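Local coordinates for lipoprotein, putative (Bacillus anthracis, PDB 4NOH) that is of unknown function but is classed as a putative lipoprotein and may take part in lipid binding, at residues T4-Y9 / E161-V166; Q17-Y22 / G138-K143. All blocks are in the same frame, centred on the assembly; numbering follows the deposited sequence. Where two conformers were deposited one is given.

A ferredoxin-like strand order (26-39, 134-142, 5-10, 162-166) explains how these contacts fit together. Interaction 1 joins the first strand of this arrangement to its last, at the margin of the mixed sheet; interaction 2 lays the helix that directly follows strand 5-10 against strand 134-142, the first strand's other neighbour. The centres of the two contacts are about 10 Å apart, and probable backbone hydrogen bonds tie them directly: Ile6 N lies 2.9 Å from Ala140 O, and Met8 O lies 2.8 Å from Gly138 N. Side chains continue the join on the helix-covered face, where Ile6 CD1 packs 3.6 Å from Phe142 CE1 and Met8 SE 3.7 Å from Thr18 CG2.

Interaction 1 of 2, residues T4-Y9 / E161-V166; sequences TGIVMY and EEAHMV
The shortest polar contact between the antiparallel strands 5-9 and 162-166 is made by side chains: Tyr9 OH and His164 NE2 share a 2.7 Å hydrogen bond. The two rings meet rim to rim with their planes only 9° apart, so the bond joins edge to edge. Paired backbone hydrogen bonds link Val7 with His164, and Gly5 with Val166; the one from His164 N to Val7 O is 2.9 Å long and runs nearly along the C=O axis. At the other end the pairing closes in a classic beta bulge, where Tyr9 O accepts a 2.9 Å bond from Glu161 N and a weak one from Glu162 N. Glu162 bends at chi2 (57°), and its OE2 takes the N-H of Ala163 on the anti lone pair while forming a salt bridge with Lys155. On the face shared with Tyr9, Val166 CG1 lies 3.9 Å above the imidazole plane of His164, offset toward the rim, and touches Val7 CG2. Helix 150-156 packs on the opposite face, against Ile6, Ala163 and Met165. There the selenomethionine chain of Met165, bent at chi2 and chi3, crosses Ile6 obliquely, with SE 3.9 Å from Ile6 CG1 and CE 3.6 Å from Gly5 O.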
loop_
_atom_site.group_PDB
_atom_site.type_symbol
_atom_site.label_atom_id
_atom_site.label_comp_id
_atom_site.label_asym_id
_atom_site.label_seq_id
_atom_site.Cartn_x
_atom_site.Cartn_y
_atom_site.Cartn_z
ATOM N N THR A 4 1.033 -15.073 -7.601
ATOM C CA THR A 4 -0.394 -15.309 -7.786
ATOM C C THR A 4 -1.210 -14.205 -7.129
ATOM O O THR A 4 -2.425 -14.267 -7.074
ATOM C CB THR A 4 -0.813 -16.675 -7.212
ATOM O OG1 THR A 4 -0.355 -16.770 -5.859
ATOM C CG2 THR A 4 -0.188 -17.803 -8.012
ATOM N N GLY A 5 -0.544 -13.175 -6.613
ATOM C CA GLY A 5 -1.257 -12.078 -6.034
ATOM C C GLY A 5 -1.293 -10.858 -6.927
ATOM O O GLY A 5 -0.392 -10.621 -7.726
ATOM N N ILE A 6 -2.348 -10.087 -6.776
ATOM C CA ILE A 6 -2.445 -8.768 -7.419
ATOM C C ILE A 6 -2.765 -7.738 -6.344
ATOM O O ILE A 6 -3.729 -7.893 -5.565
ATOM C CB ILE A 6 -3.503 -8.684 -8.533
ATOM C CG1 ILE A 6 -3.226 -9.758 -9.615
ATOM C CG2 ILE A 6 -3.484 -7.285 -9.145
ATOM C CD1 ILE A 6 -4.224 -9.838 -10.765
ATOM N N VAL A 7 -1.941 -6.707 -6.261
ATOM C CA VAL A 7 -2.213 -5.546 -5.415
ATOM C C VAL A 7 -2.809 -4.484 -6.329
ATOM O O VAL A 7 -2.275 -4.228 -7.406
ATOM C CB VAL A 7 -0.964 -5.003 -4.703
ATOM C CG1 VAL A 7 -1.249 -3.661 -4.022
ATOM C CG2 VAL A 7 -0.448 -6.012 -3.679
HETATM N N MSE A 8 -3.907 -3.894 -5.907
HETATM C CA MSE A 8 -4.611 -2.877 -6.677
HETATM C C MSE A 8 -4.886 -1.684 -5.800
HETATM O O MSE A 8 -5.019 -1.796 -4.574
HETATM C CB MSE A 8 -5.901 -3.444 -7.277
HETATM C CG MSE A 8 -6.823 -4.078 -6.265
HETATM SE SE MSE A 8 -8.209 -5.196 -7.147
HETATM C CE MSE A 8 -7.110 -6.803 -7.290
ATOM N N TYR A 9 -5.013 -0.521 -6.426
ATOM C CA TYR A 9 -5.178 0.718 -5.725
ATOM C C TYR A 9 -6.244 1.524 -6.384
ATOM O O TYR A 9 -6.299 1.598 -7.603
ATOM C CB TYR A 9 -3.905 1.565 -5.802
ATOM C CG TYR A 9 -2.624 0.886 -5.393
ATOM C CD1 TYR A 9 -1.929 0.093 -6.297
ATOM C CD2 TYR A 9 -2.072 1.079 -4.132
ATOM C CE1 TYR A 9 -0.726 -0.484 -5.961
ATOM C CE2 TYR A 9 -0.858 0.488 -3.768
ATOM C CZ TYR A 9 -0.197 -0.308 -4.687
ATOM O OH TYR A 9 0.977 -0.928 -4.314
ATOM N N GLU A 161 -7.026 2.272 -10.300
ATOM C CA GLU A 161 -6.024 3.257 -10.758
ATOM C C GLU A 161 -4.643 2.654 -11.064
ATOM O O GLU A 161 -3.895 3.183 -11.910
ATOM C CB GLU A 161 -5.893 4.369 -9.700
ATOM C CG GLU A 161 -7.217 5.109 -9.477
ATOM C CD GLU A 161 -7.193 6.192 -8.420
ATOM O OE1 GLU A 161 -6.111 6.690 -8.057
ATOM O OE2 GLU A 161 -8.299 6.568 -7.966
ATOM N N GLU A 162 -4.314 1.551 -10.384
ATOM C CA GLU A 162 -3.036 0.903 -10.544
ATOM C C GLU A 162 -3.135 -0.517 -10.007
ATOM O O GLU A 162 -3.983 -0.820 -9.178
ATOM C CB GLU A 162 -1.979 1.696 -9.761
ATOM C CG GLU A 162 -0.551 1.171 -9.868
ATOM C CD GLU A 162 -0.039 1.078 -11.300
ATOM O OE1 GLU A 162 0.786 1.930 -11.700
ATOM O OE2 GLU A 162 -0.491 0.182 -12.057
ATOM N N ALA A 163 -2.301 -1.398 -10.545
ATOM C CA ALA A 163 -2.270 -2.785 -10.127
ATOM C C ALA A 163 -0.935 -3.388 -10.490
ATOM O O ALA A 163 -0.314 -2.995 -11.466
ATOM C CB ALA A 163 -3.406 -3.579 -10.765
ATOM N N HIS A 164 -0.477 -4.342 -9.678
ATOM C CA HIS A 164 0.767 -5.036 -9.943
ATOM C C HIS A 164 0.741 -6.437 -9.379
ATOM O O HIS A 164 0.015 -6.720 -8.407
ATOM C CB HIS A 164 2.022 -4.235 -9.496
ATOM C CG HIS A 164 2.039 -3.792 -8.059
ATOM N ND1 HIS A 164 3.161 -3.917 -7.272
ATOM C CD2 HIS A 164 1.125 -3.142 -7.302
ATOM C CE1 HIS A 164 2.928 -3.377 -6.083
ATOM N NE2 HIS A 164 1.712 -2.874 -6.087
HETATM N N MSE A 165 1.542 -7.306 -9.984
HETATM C CA MSE A 165 1.672 -8.682 -9.546
HETATM C C MSE A 165 2.607 -8.738 -8.375
HETATM O O MSE A 165 3.691 -8.115 -8.379
HETATM C CB MSE A 165 2.305 -9.544 -10.631
HETATM C CG MSE A 165 1.432 -9.594 -11.883
HETATM SE SE MSE A 165 -0.136 -10.764 -11.683
HETATM C CE MSE A 165 0.561 -12.342 -10.739
ATOM N N VAL A 166 2.250 -9.561 -7.401
ATOM C CA VAL A 166 3.054 -9.693 -6.223
ATOM C C VAL A 166 3.124 -11.128 -5.742
ATOM O O VAL A 166 2.224 -11.917 -5.994
ATOM C CB VAL A 166 2.502 -8.815 -5.062
ATOM C CG1 VAL A 166 2.354 -7.354 -5.485
ATOM C CG2 VAL A 166 1.162 -9.337 -4.520
#

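Interaction 2 of 2, residues Q17-Y22 / G138-K143; sequences QTMDQY and GLASFK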
loop_
_atom_site.group_PDB
_atom_site.type_symbol
_atom_site.label_atom_id
_atom_site.label_comp_id
_atom_site.label_asym_id
_atom_site.label_seq_id
_atom_site.Cartn_x
_atom_site.Cartn_y
_atom_site.Cartn_z
ATOM N N GLN A 17 -15.432 -3.705 -7.083
ATOM C CA GLN A 17 -15.994 -4.203 -8.334
ATOM C C GLN A 17 -15.050 -5.196 -8.998
ATOM O O GLN A 17 -15.490 -6.108 -9.674
ATOM C CB GLN A 17 -16.304 -3.072 -9.316
ATOM C CG GLN A 17 -17.491 -2.203 -8.927
ATOM C CD GLN A 17 -17.812 -1.188 -9.998
ATOM O OE1 GLN A 17 -17.916 -1.529 -11.169
ATOM N NE2 GLN A 17 -17.975 0.064 -9.603
ATOM N N THR A 18 -13.753 -4.965 -8.840
ATOM C CA THR A 18 -12.765 -5.839 -9.440
ATOM C C THR A 18 -12.751 -7.174 -8.703
ATOM O O THR A 18 -12.738 -8.222 -9.334
ATOM C CB THR A 18 -11.392 -5.169 -9.441
ATOM O OG1 THR A 18 -11.477 -3.956 -10.216
ATOM C CG2 THR A 18 -10.360 -6.093 -10.038
HETATM N N MSE A 19 -12.767 -7.130 -7.378
HETATM C CA MSE A 19 -12.843 -8.360 -6.595
HETATM C C MSE A 19 -14.068 -9.120 -7.018
HETATM O O MSE A 19 -14.003 -10.321 -7.331
HETATM C CB MSE A 19 -12.987 -8.051 -5.106
HETATM C CG MSE A 19 -11.804 -7.250 -4.588
HETATM SE SE MSE A 19 -10.174 -8.356 -4.651
HETATM C CE MSE A 19 -9.160 -7.244 -3.398
ATOM N N ASP A 20 -15.201 -8.420 -7.087
ATOM C CA ASP A 20 -16.470 -9.052 -7.432
ATOM C C ASP A 20 -16.406 -9.732 -8.803
ATOM O O ASP A 20 -16.880 -10.839 -8.970
ATOM C CB ASP A 20 -17.645 -8.052 -7.420
ATOM C CG ASP A 20 -17.941 -7.488 -6.030
ATOM O OD1 ASP A 20 -17.417 -8.006 -5.016
ATOM O OD2 ASP A 20 -18.700 -6.487 -5.948
ATOM N N GLN A 21 -15.786 -9.074 -9.766
ATOM C CA GLN A 21 -15.691 -9.618 -11.102
ATOM C C GLN A 21 -14.969 -10.965 -11.142
ATOM O O GLN A 21 -15.314 -11.860 -11.919
ATOM C CB GLN A 21 -14.989 -8.604 -12.003
ATOM C CG GLN A 21 -14.844 -9.059 -13.433
ATOM C CD GLN A 21 -14.251 -7.985 -14.312
ATOM O OE1 GLN A 21 -13.900 -6.895 -13.842
ATOM N NE2 GLN A 21 -14.113 -8.289 -15.599
ATOM N N TYR A 22 -13.950 -11.093 -10.315
ATOM C CA TYR A 22 -13.122 -12.285 -10.283
ATOM C C TYR A 22 -13.270 -13.128 -9.021
ATOM O O TYR A 22 -12.412 -13.967 -8.728
ATOM C CB TYR A 22 -11.643 -11.831 -10.440
ATOM C CG TYR A 22 -11.404 -11.149 -11.755
ATOM C CD1 TYR A 22 -11.462 -11.873 -12.943
ATOM C CD2 TYR A 22 -11.111 -9.801 -11.823
ATOM C CE1 TYR A 22 -11.262 -11.241 -14.170
ATOM C CE2 TYR A 22 -10.914 -9.166 -13.038
ATOM C CZ TYR A 22 -10.988 -9.892 -14.196
ATOM O OH TYR A 22 -10.771 -9.254 -15.427
ATOM N N GLY A 138 -6.045 -2.960 -2.229
ATOM C CA GLY A 138 -6.572 -4.296 -2.196
ATOM C C GLY A 138 -5.557 -5.335 -2.605
ATOM O O GLY A 138 -4.769 -5.130 -3.517
ATOM N N LEU A 139 -5.509 -6.430 -1.880
ATOM C CA LEU A 139 -4.694 -7.562 -2.210
ATOM C C LEU A 139 -5.636 -8.701 -2.550
ATOM O O LEU A 139 -6.472 -9.057 -1.753
ATOM C CB LEU A 139 -3.778 -7.973 -1.048
ATOM C CG LEU A 139 -3.085 -9.313 -1.263
ATOM C CD1 LEU A 139 -2.148 -9.244 -2.464
ATOM C CD2 LEU A 139 -2.357 -9.813 -0.012
ATOM N N ALA A 140 -5.518 -9.258 -3.741
ATOM C CA ALA A 140 -6.281 -10.444 -4.135
ATOM C C ALA A 140 -5.305 -11.592 -4.418
ATOM O O ALA A 140 -4.387 -11.449 -5.244
ATOM C CB ALA A 140 -7.098 -10.159 -5.364
ATOM N N SER A 141 -5.479 -12.706 -3.733
ATOM C CA SER A 141 -4.649 -13.879 -3.930
ATOM C C SER A 141 -5.457 -14.848 -4.784
ATOM O O SER A 141 -6.527 -15.281 -4.387
ATOM C CB SER A 141 -4.241 -14.463 -2.575
ATOM O OG SER A 141 -3.550 -13.484 -1.777
ATOM N N PHE A 142 -4.963 -15.157 -5.982
ATOM C CA PHE A 142 -5.692 -15.994 -6.919
ATOM C C PHE A 142 -5.393 -17.471 -6.747
ATOM O O PHE A 142 -4.283 -17.847 -6.361
ATOM C CB PHE A 142 -5.395 -15.530 -8.349
ATOM C CG PHE A 142 -6.041 -14.214 -8.688
ATOM C CD1 PHE A 142 -5.511 -13.012 -8.219
ATOM C CD2 PHE A 142 -7.218 -14.179 -9.433
ATOM C CE1 PHE A 142 -6.142 -11.814 -8.506
ATOM C CE2 PHE A 142 -7.837 -12.979 -9.740
ATOM C CZ PHE A 142 -7.316 -11.800 -9.254
ATOM N N LYS A 143 -6.395 -18.298 -7.014
ATOM C CA LYS A 143 -6.240 -19.741 -6.928
ATOM C C LYS A 143 -5.154 -20.211 -7.872
ATOM O O LYS A 143 -4.362 -21.100 -7.534
ATOM C CB LYS A 143 -7.554 -20.455 -7.250
ATOM C CG LYS A 143 -8.678 -20.141 -6.269
ATOM C CD LYS A 143 -9.998 -20.709 -6.735
ATOM C CE LYS A 143 -11.135 -20.217 -5.866
ATOM N NZ LYS A 143 -12.442 -20.748 -6.359
#
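Helix 17-21 rests on strand 138-142 without a single hydrogen bond between them, an example of apolar packing in which one long side chain spans most of the gap. The axes stay 10.2 Å apart and run almost in the same direction, at 10°. The close part belongs to the selenomethionine Met19: its CG stands anti to the carbonyl carbon, and a bend at chi2 (-67°) turns the chain toward the strand, placing SE 3.6 Å from Ala140 CB. Beyond it the methyl CE reaches 3.6 Å from Leu139 O and 4.1 Å from Gly138 CA, where glycine presents only backbone. Packing loosens toward the helix end. Tyr22 CB meets Phe142 CE2 at the edge of the phenyl ring, 4.0 Å away, while the tyrosine ring leads off from the strand and takes Gln21 CG over the centre of one face. Gln17, Asp20 and Gln21 turn to the exposed side of the helix, although Gln21 OE1 still bonds Lys159 NZ. Because strands 5-10 and 26-39 run parallel on either side of strand 134-142, the helix between them in sequence crosses over that middle strand: a split beta-alpha-beta crossover, as in ferredoxin-like folds.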